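Local coordinates for glycosyltransferase Gtf1 (Streptococcus pneumoniae, PDB 4PQG), which is a GT-B-type glycosyltransferase that carries an extended beta-sheet domain of the GtfA kind, at residues T48-A53 against Y170-Y175; Y183-N188 against E193-K198. All coordinates share one frame; numbering follows the deposited sequence.

Overall arrangement
Interactions 1 and 2 meet in the extended antiparallel sheet, where strands 166-175 and 181-188 are neighbours, and their centres lie about 10 Å apart. Interaction 1 joins that sheet to a loop that follows strand 42-47 of a parallel sheet; it is small, partly buried, made by side chains alone and has no hydrogen bond across it. Interaction 2 lies within the sheet, between the two strands of a hairpin, and adds a backbone hydrogen-bond network, a largely buried face of Y183, I185 and Y195, and a more exposed face where D184 and H196 mix with L186 and V194. The two touch directly: R172 O and I185 N are 2.6 Å apart, a probable hydrogen bond, and T173 also meets D184.

Interaction 1. Residues T48-A53 against Y170-Y175; sequences TDMILA and YQRTFY
M50 reaches from its loop to two residues of strand 166-175, R172 and F174. Its CG stands over the centre of one face of the R172 guanidinium, 3.9 Å above the plane, so a methylene covers the flat cation while the two side chains run past one another in antiparallel fashion. Beyond CG the M50 chain bends twice, with chi2 and chi3 both 67°, and this brings CE to a place where it touches both R172 NH1, at 3.8 Å, and F174 CZ, at 3.9 Å. The methyl meets the ring at its edge, near the ring plane; SD is also at the edge, 5.4 Å from the ring centroid, a Met-aromatic contact made from the rim. Here a loop that follows strand 42-47 of the parallel sheet packs on the extended beta-sheet domain, which in this protein accompanies the GT-B architecture. L52, from the same loop, points against the incoming R172 chain, and its CD1 approaches R172 NE obliquely at 3.5 Å. R172 is extended from CG to NE, which carries its guanidinium out to both loop residues. The charge is met by E158 on the adjacent strand 154-163, a salt bridge through NE, while M50 and L52 supply apolar contacts. F174 in turn packs on I185 and on the ring of Y183 in strand 181-188.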
loop_
_atom_site.group_PDB
_atom_site.type_symbol
_atom_site.label_atom_id
_atom_site.label_comp_id
_atom_site.label_asym_id
_atom_site.label_seq_id
_atom_site.Cartn_x
_atom_site.Cartn_y
_atom_site.Cartn_z
ATOM N N THR A 48 7.829 -8.896 3.231
ATOM C CA THR A 48 9.180 -9.192 3.753
ATOM C C THR A 48 9.647 -8.294 4.895
ATOM O O THR A 48 10.655 -8.615 5.569
ATOM C CB THR A 48 10.250 -9.174 2.638
ATOM O OG1 THR A 48 10.238 -7.900 1.985
ATOM C CG2 THR A 48 9.987 -10.282 1.606
ATOM N N ASP A 49 8.943 -7.174 5.112
ATOM C CA ASP A 49 9.257 -6.259 6.209
ATOM C C ASP A 49 8.946 -6.867 7.559
ATOM O O ASP A 49 8.005 -7.641 7.709
ATOM C CB ASP A 49 8.472 -4.950 6.102
ATOM C CG ASP A 49 9.034 -3.994 5.064
ATOM O OD1 ASP A 49 10.068 -4.282 4.406
ATOM O OD2 ASP A 49 8.413 -2.932 4.906
ATOM N N MET A 50 9.728 -6.478 8.556
ATOM C CA MET A 50 9.399 -6.776 9.944
ATOM C C MET A 50 8.225 -5.866 10.374
ATOM O O MET A 50 8.346 -4.636 10.378
ATOM C CB MET A 50 10.646 -6.569 10.822
ATOM C CG MET A 50 10.391 -6.708 12.327
ATOM S SD MET A 50 9.950 -8.413 12.735
ATOM C CE MET A 50 11.489 -9.276 12.387
ATOM N N ILE A 51 7.082 -6.475 10.685
ATOM C CA ILE A 51 5.861 -5.759 11.081
ATOM C C ILE A 51 5.453 -6.284 12.455
ATOM O O ILE A 51 4.985 -7.432 12.560
ATOM C CB ILE A 51 4.679 -6.061 10.112
ATOM C CG1 ILE A 51 5.053 -5.845 8.640
ATOM C CG2 ILE A 51 3.420 -5.288 10.512
ATOM C CD1 ILE A 51 5.375 -4.419 8.259
ATOM N N LEU A 52 5.598 -5.449 13.484
ATOM C CA LEU A 52 5.329 -5.838 14.861
ATOM C C LEU A 52 4.410 -4.842 15.572
ATOM O O LEU A 52 3.741 -5.198 16.544
ATOM C CB LEU A 52 6.650 -5.993 15.642
ATOM C CG LEU A 52 7.476 -7.248 15.278
ATOM C CD1 LEU A 52 8.808 -7.283 16.013
ATOM C CD2 LEU A 52 6.699 -8.544 15.528
ATOM N N ALA A 53 4.368 -3.610 15.069
ATOM C CA ALA A 53 3.535 -2.556 15.667
ATOM C C ALA A 53 2.063 -2.957 15.620
ATOM O O ALA A 53 1.264 -2.574 16.490
ATOM C CB ALA A 53 3.760 -1.237 14.942
ATOM N N TYR A 170 18.430 -6.416 21.438
ATOM C CA TYR A 170 19.505 -7.318 20.984
ATOM C C TYR A 170 19.072 -8.641 20.338
ATOM O O TYR A 170 19.851 -9.252 19.592
ATOM C CB TYR A 170 20.550 -7.561 22.080
ATOM C CG TYR A 170 20.021 -8.194 23.335
ATOM C CD1 TYR A 170 20.008 -9.583 23.488
ATOM C CD2 TYR A 170 19.545 -7.407 24.391
ATOM C CE1 TYR A 170 19.531 -10.181 24.649
ATOM C CE2 TYR A 170 19.063 -7.998 25.559
ATOM C CZ TYR A 170 19.059 -9.384 25.684
ATOM O OH TYR A 170 18.585 -9.971 26.842
ATOM N N GLN A 171 17.858 -9.093 20.624
ATOM C CA GLN A 171 17.412 -10.403 20.122
ATOM C C GLN A 171 15.916 -10.403 19.876
ATOM O O GLN A 171 15.147 -9.823 20.660
ATOM C CB GLN A 171 17.765 -11.517 21.122
ATOM C CG GLN A 171 17.400 -12.944 20.708
ATOM C CD GLN A 171 17.957 -13.978 21.678
ATOM O OE1 GLN A 171 19.052 -13.801 22.201
ATOM N NE2 GLN A 171 17.196 -15.056 21.935
ATOM N N ARG A 172 15.526 -11.051 18.780
ATOM C CA ARG A 172 14.126 -11.358 18.493
ATOM C C ARG A 172 14.003 -12.853 18.314
ATOM O O ARG A 172 14.790 -13.443 17.581
ATOM C CB ARG A 172 13.697 -10.718 17.181
ATOM C CG ARG A 172 13.530 -9.238 17.231
ATOM C CD ARG A 172 12.476 -8.842 16.215
ATOM N NE ARG A 172 12.345 -7.395 16.188
ATOM C CZ ARG A 172 12.953 -6.585 15.327
ATOM N NH1 ARG A 172 13.762 -7.059 14.387
ATOM N NH2 ARG A 172 12.740 -5.276 15.407
ATOM N N THR A 173 13.011 -13.466 18.946
ATOM C CA THR A 173 12.815 -14.912 18.813
ATOM C C THR A 173 11.401 -15.154 18.294
ATOM O O THR A 173 10.467 -14.493 18.739
ATOM C CB THR A 173 13.034 -15.646 20.164
ATOM O OG1 THR A 173 14.406 -15.552 20.551
ATOM C CG2 THR A 173 12.651 -17.139 20.073
ATOM N N PHE A 174 11.266 -16.082 17.352
ATOM C CA PHE A 174 9.960 -16.491 16.821
ATOM C C PHE A 174 9.622 -17.904 17.281
ATOM O O PHE A 174 10.503 -18.780 17.318
ATOM C CB PHE A 174 9.906 -16.339 15.289
ATOM C CG PHE A 174 9.799 -14.900 14.843
ATOM C CD1 PHE A 174 8.559 -14.341 14.544
ATOM C CD2 PHE A 174 10.929 -14.084 14.781
ATOM C CE1 PHE A 174 8.448 -13.006 14.180
ATOM C CE2 PHE A 174 10.828 -12.752 14.406
ATOM C CZ PHE A 174 9.579 -12.208 14.108
ATOM N N TYR A 175 8.350 -18.112 17.616
ATOM C CA TYR A 175 7.879 -19.350 18.242
ATOM C C TYR A 175 6.937 -20.165 17.363
ATOM O O TYR A 175 6.295 -19.632 16.422
ATOM C CB TYR A 175 7.150 -19.043 19.554
ATOM C CG TYR A 175 8.018 -18.321 20.544
ATOM C CD1 TYR A 175 8.858 -19.026 21.396
ATOM C CD2 TYR A 175 7.989 -16.920 20.629
ATOM C CE1 TYR A 175 9.675 -18.372 22.295
ATOM C CE2 TYR A 175 8.793 -16.247 21.532
ATOM C CZ TYR A 175 9.643 -16.984 22.355
ATOM O OH TYR A 175 10.455 -16.330 23.251
#

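Interaction 2. Residues Y183-N188 against E193-K198; sequences YDILMN and EVYHFK
The rings of Y183 and F197 extend in the same direction with planes 4° apart, but displaced so that little of one covers the other. What fills the face of F197 is instead Y183 CB, a CH-pi contact 3.5 Å from the ring centroid, while F197 CZ lies over the rim of the tyrosine ring. With chi1 at 70°, Y183 CG sits between its backbone N and carbonyl carbon, the rotamer that lays the two rings along each other; the hydroxyl goes on to Y74 O. On the same side of the sheet I185 runs alongside Y195, its CG1 3.7 Å from Y195 CD1 and its CG2 above the rim of one face of the Y195 ring. The strands form an antiparallel hairpin: D184 and L186 are in hydrogen-bonded pairs with H196 and V194, and I185 with Y195 is the non-hydrogen-bonded pair between them. H196 N to D184 O is the shortest of the backbone bonds, at 2.7 Å. A classic beta bulge follows, where E193 and V194 both face L186. Across the sheet K198 bends at chi2 and crosses D184 at about a right angle; K198 NZ forms a salt bridge with D184 OD2, at 3.2 Å on the syn side and somewhat out of the carboxylate plane, and a water joins NZ to OD1, which T173 also holds. At the far end N188 ND2 donates to E193 OE2 from above the carboxylate plane, with the amide and carboxylate planes 81° apart. With both oxygens of D184 engaged by lysine, water or threonine, its negative charge is probably stabilised, whereas the N188-E193 bond, bent and well out of the carboxylate plane, probably contributes less.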
loop_
_atom_site.group_PDB
_atom_site.type_symbol
_atom_site.label_atom_id
_atom_site.label_comp_id
_atom_site.label_asym_id
_atom_site.label_seq_id
_atom_site.Cartn_x
_atom_site.Cartn_y
_atom_site.Cartn_z
ATOM N N TYR A 183 13.541 -19.885 15.797
ATOM C CA TYR A 183 14.796 -19.233 15.441
ATOM C C TYR A 183 14.952 -17.917 16.188
ATOM O O TYR A 183 13.958 -17.349 16.646
ATOM C CB TYR A 183 14.893 -19.032 13.923
ATOM C CG TYR A 183 13.951 -17.999 13.314
ATOM C CD1 TYR A 183 14.380 -16.687 13.063
ATOM C CD2 TYR A 183 12.640 -18.334 12.983
ATOM C CE1 TYR A 183 13.524 -15.747 12.468
ATOM C CE2 TYR A 183 11.766 -17.405 12.411
ATOM C CZ TYR A 183 12.218 -16.117 12.149
ATOM O OH TYR A 183 11.361 -15.200 11.571
ATOM N N ASP A 184 16.196 -17.457 16.315
ATOM C CA ASP A 184 16.514 -16.182 16.973
ATOM C C ASP A 184 17.141 -15.259 15.944
ATOM O O ASP A 184 17.881 -15.713 15.078
ATOM C CB ASP A 184 17.503 -16.368 18.142
ATOM C CG ASP A 184 17.104 -17.501 19.079
ATOM O OD1 ASP A 184 15.932 -17.495 19.550
ATOM O OD2 ASP A 184 17.964 -18.394 19.352
ATOM N N ILE A 185 16.864 -13.965 16.039
ATOM C CA ILE A 185 17.569 -13.021 15.194
ATOM C C ILE A 185 18.412 -12.198 16.133
ATOM O O ILE A 185 17.880 -11.596 17.064
ATOM C CB ILE A 185 16.631 -12.094 14.385
ATOM C CG1 ILE A 185 15.533 -12.909 13.671
ATOM C CG2 ILE A 185 17.460 -11.233 13.419
ATOM C CD1 ILE A 185 14.403 -12.053 13.082
ATOM N N LEU A 186 19.719 -12.205 15.914
ATOM C CA LEU A 186 20.609 -11.378 16.714
ATOM C C LEU A 186 20.669 -10.018 16.040
ATOM O O LEU A 186 20.982 -9.927 14.856
ATOM C CB LEU A 186 21.985 -12.034 16.859
ATOM C CG LEU A 186 21.950 -13.430 17.501
ATOM C CD1 LEU A 186 23.384 -13.922 17.723
ATOM C CD2 LEU A 186 21.164 -13.441 18.813
ATOM N N MET A 187 20.337 -8.975 16.808
ATOM C CA MET A 187 20.198 -7.621 16.300
ATOM C C MET A 187 21.423 -6.779 16.609
ATOM O O MET A 187 22.069 -6.950 17.643
ATOM C CB MET A 187 18.964 -6.948 16.920
ATOM C CG MET A 187 17.668 -7.715 16.728
ATOM S SD MET A 187 17.158 -7.839 14.998
ATOM C CE MET A 187 17.109 -6.098 14.552
ATOM N N ASN A 188 21.733 -5.853 15.712
ATOM C CA ASN A 188 22.767 -4.865 15.990
ATOM C C ASN A 188 22.345 -3.529 15.392
ATOM O O ASN A 188 22.339 -3.343 14.167
ATOM C CB ASN A 188 24.140 -5.331 15.483
ATOM C CG ASN A 188 25.236 -4.289 15.695
ATOM O OD1 ASN A 188 25.060 -3.314 16.422
ATOM N ND2 ASN A 188 26.371 -4.498 15.051
ATOM N N GLU A 193 21.322 -9.277 11.905
ATOM C CA GLU A 193 22.637 -9.734 11.472
ATOM C C GLU A 193 22.734 -11.247 11.319
ATOM O O GLU A 193 23.293 -11.747 10.354
ATOM C CB GLU A 193 23.726 -9.202 12.415
ATOM C CG GLU A 193 23.998 -7.714 12.227
ATOM C CD GLU A 193 25.299 -7.237 12.859
ATOM O OE1 GLU A 193 25.876 -7.949 13.722
ATOM O OE2 GLU A 193 25.741 -6.128 12.493
ATOM N N VAL A 194 22.169 -11.971 12.274
ATOM C CA VAL A 194 22.308 -13.425 12.315
ATOM C C VAL A 194 20.946 -14.031 12.626
ATOM O O VAL A 194 20.253 -13.568 13.538
ATOM C CB VAL A 194 23.332 -13.815 13.409
ATOM C CG1 VAL A 194 23.344 -15.309 13.659
ATOM C CG2 VAL A 194 24.739 -13.318 13.069
ATOM N N TYR A 195 20.560 -15.057 11.865
ATOM C CA TYR A 195 19.318 -15.779 12.105
ATOM C C TYR A 195 19.677 -17.190 12.492
ATOM O O TYR A 195 20.124 -17.981 11.646
ATOM C CB TYR A 195 18.443 -15.833 10.848
ATOM C CG TYR A 195 18.157 -14.490 10.225
ATOM C CD1 TYR A 195 16.892 -13.902 10.352
ATOM C CD2 TYR A 195 19.141 -13.806 9.482
ATOM C CE1 TYR A 195 16.609 -12.678 9.784
ATOM C CE2 TYR A 195 18.862 -12.572 8.899
ATOM C CZ TYR A 195 17.589 -12.018 9.058
ATOM O OH TYR A 195 17.268 -10.816 8.494
ATOM N N HIS A 196 19.504 -17.499 13.770
ATOM C CA HIS A 196 20.018 -18.747 14.305
ATOM C C HIS A 196 18.892 -19.731 14.358
ATOM O O HIS A 196 17.972 -19.581 15.171
ATOM C CB HIS A 196 20.656 -18.547 15.684
ATOM C CG HIS A 196 21.532 -19.714 16.126
ATOM N ND1 HIS A 196 21.096 -20.995 16.127
ATOM C CD2 HIS A 196 22.848 -19.749 16.588
ATOM C CE1 HIS A 196 22.086 -21.803 16.543
ATOM N NE2 HIS A 196 23.156 -21.036 16.835
ATOM N N PHE A 197 18.949 -20.736 13.488
ATOM C CA PHE A 197 17.883 -21.745 13.433
ATOM C C PHE A 197 18.129 -23.004 14.275
ATOM O O PHE A 197 17.477 -24.024 14.058
ATOM C CB PHE A 197 17.542 -22.124 11.987
ATOM C CG PHE A 197 16.572 -21.186 11.335
ATOM C CD1 PHE A 197 15.260 -21.580 11.104
ATOM C CD2 PHE A 197 16.966 -19.898 10.965
ATOM C CE1 PHE A 197 14.351 -20.721 10.496
ATOM C CE2 PHE A 197 16.061 -19.026 10.359
ATOM C CZ PHE A 197 14.754 -19.442 10.122
ATOM N N LYS A 198 19.047 -22.905 15.238
ATOM C CA LYS A 198 19.345 -23.964 16.221
ATOM C C LYS A 198 20.281 -25.013 15.630
ATOM O O LYS A 198 21.347 -25.271 16.194
ATOM C CB LYS A 198 18.091 -24.613 16.868
ATOM C CG LYS A 198 16.955 -23.664 17.318
ATOM C CD LYS A 198 17.409 -22.639 18.331
ATOM C CE LYS A 198 16.230 -21.937 19.002
ATOM N NZ LYS A 198 16.700 -21.217 20.220
HETATM O O HOH W 1 15.419 -19.083 21.528
#